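Local coordinates for PilO protein (PDB 5UVR) that forms with PilN the inner-membrane heterodimer at the foundation of the PilM/PilN/PilO/PilP complex needed to assemble a functional type IV pilus, at residues L17-I22 with A50-G55. Numbering follows the deposited sequence.
Sequences LEFEEI and ATFVSG
Phe19 turns the edge of its ring toward the face of Phe52 in an offset edge-to-face pair, the planes at 82° and the ring centroids 6.0 Å apart. The meeting is between strand 18-24 and helix 46-57 in the core region of PilO, a modified ferredoxin fold in which helices pack on an antiparallel sheet. The approach is glancing: Phe52 CE1 lies near the plane of the Phe19 ring, 4.2 Å from Phe19 CZ, while Phe19 CZ reaches the Phe52 ring obliquely. Phe52 points from the helix toward the strand, whereas only the far end of the Phe19 ring reaches across to it. Phe52 has its CG anti to the backbone N (chi1 176°), which carries the ring off the helix and toward the sheet, where it also touches Ile40 of strand 33-44. Ile8 of helix 4-10 and Leu13 also pack against Phe52, which is buried; Phe19 is partly exposed.

Just ahead of the strand, Leu17 runs across the Phe52 side chain at about a right angle and sets its CD1 methyl against CB and CG of Phe52. Leu17 further touches Asp48 and Leu49 on the same helix and Val42 of strand 33-44, bridging helix and sheet. No hydrogen bond spans the two segments, so apolar and aromatic contact alone joins them; the strand's own backbone bonds go to strand 33-44, where Glu20 and Glu21 share Ser41 as their partner, a classic bulge in the strand pair. The tightest touch across the contact is Leu17 CD1 against Phe52 CB, at 3.5 Å, with the same methyl 3.8 Å from Phe52 CG.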
# COMPACT_ATOMS: atom_id res chain seq x y z
N LEU A 17 -11.39 7.26 2.65
CA LEU A 17 -10.27 7.69 1.83
C LEU A 17 -10.66 7.81 0.37
O LEU A 17 -11.50 7.07 -0.14
CB LEU A 17 -9.11 6.70 1.95
CG LEU A 17 -8.55 6.56 3.35
CD1 LEU A 17 -7.39 5.57 3.33
CD2 LEU A 17 -8.09 7.91 3.85
N GLU A 18 -10.01 8.75 -0.30
CA GLU A 18 -10.16 8.98 -1.74
C GLU A 18 -8.88 8.48 -2.40
O GLU A 18 -7.84 9.15 -2.36
CB GLU A 18 -10.39 10.45 -2.03
CG GLU A 18 -11.57 11.07 -1.28
CD GLU A 18 -12.92 10.69 -1.88
OE1 GLU A 18 -12.94 10.09 -2.98
OE2 GLU A 18 -13.95 11.01 -1.26
N PHE A 19 -8.95 7.30 -3.02
CA PHE A 19 -7.81 6.83 -3.79
C PHE A 19 -7.60 7.73 -5.00
O PHE A 19 -8.56 8.12 -5.67
CB PHE A 19 -8.01 5.38 -4.22
CG PHE A 19 -7.83 4.41 -3.10
CD1 PHE A 19 -6.56 3.95 -2.78
CD2 PHE A 19 -8.90 4.00 -2.34
CE1 PHE A 19 -6.37 3.06 -1.74
CE2 PHE A 19 -8.72 3.11 -1.29
CZ PHE A 19 -7.45 2.64 -0.99
N GLU A 20 -6.35 8.11 -5.22
CA GLU A 20 -5.97 8.85 -6.41
C GLU A 20 -5.27 7.96 -7.42
O GLU A 20 -5.57 8.03 -8.61
CB GLU A 20 -5.05 10.03 -6.06
CG GLU A 20 -5.72 11.17 -5.33
CD GLU A 20 -4.80 12.37 -5.22
OE1 GLU A 20 -3.56 12.18 -5.23
OE2 GLU A 20 -5.32 13.51 -5.12
N GLU A 21 -4.36 7.09 -6.97
CA GLU A 21 -3.63 6.26 -7.91
C GLU A 21 -3.27 4.94 -7.27
O GLU A 21 -2.81 4.91 -6.12
CB GLU A 21 -2.37 6.98 -8.40
CG GLU A 21 -1.57 6.20 -9.42
CD GLU A 21 -0.90 7.11 -10.42
OE1 GLU A 21 -1.41 8.24 -10.63
OE2 GLU A 21 0.13 6.71 -11.00
N ILE A 22 -3.49 3.86 -8.00
CA ILE A 22 -3.02 2.53 -7.62
C ILE A 22 -2.23 2.00 -8.80
O ILE A 22 -2.76 1.89 -9.91
CB ILE A 22 -4.17 1.57 -7.27
CG1 ILE A 22 -5.06 2.17 -6.17
CG2 ILE A 22 -3.62 0.22 -6.85
CD1 ILE A 22 -6.27 1.33 -5.84
N ALA A 50 -4.57 6.68 9.12
CA ALA A 50 -3.98 5.80 10.12
C ALA A 50 -4.72 4.47 10.19
O ALA A 50 -4.09 3.41 10.26
CB ALA A 50 -3.99 6.47 11.49
N THR A 51 -6.06 4.52 10.18
CA THR A 51 -6.84 3.29 10.22
C THR A 51 -6.50 2.40 9.03
O THR A 51 -6.39 1.17 9.17
CB THR A 51 -8.34 3.63 10.23
OG1 THR A 51 -8.63 4.34 11.44
CG2 THR A 51 -9.18 2.37 10.21
N PHE A 52 -6.32 3.00 7.86
CA PHE A 52 -5.90 2.25 6.67
C PHE A 52 -4.54 1.58 6.88
O PHE A 52 -4.38 0.39 6.58
CB PHE A 52 -5.88 3.19 5.47
CG PHE A 52 -5.37 2.53 4.20
CD1 PHE A 52 -6.13 1.57 3.56
CD2 PHE A 52 -4.16 2.91 3.64
CE1 PHE A 52 -5.68 0.97 2.39
CE2 PHE A 52 -3.70 2.31 2.47
CZ PHE A 52 -4.47 1.34 1.85
N VAL A 53 -3.54 2.34 7.34
CA VAL A 53 -2.21 1.76 7.54
C VAL A 53 -2.27 0.60 8.54
O VAL A 53 -1.66 -0.46 8.33
CB VAL A 53 -1.22 2.85 7.99
CG1 VAL A 53 0.12 2.21 8.43
CG2 VAL A 53 -0.98 3.84 6.88
N SER A 54 -3.04 0.76 9.62
CA SER A 54 -3.20 -0.33 10.58
C SER A 54 -3.92 -1.51 9.94
O SER A 54 -3.60 -2.67 10.23
CB SER A 54 -3.98 0.15 11.80
OG SER A 54 -3.15 1.00 12.56
N GLY A 55 -4.90 -1.24 9.09
CA GLY A 55 -5.59 -2.33 8.42
C GLY A 55 -4.66 -3.15 7.56
O GLY A 55 -4.67 -4.38 7.60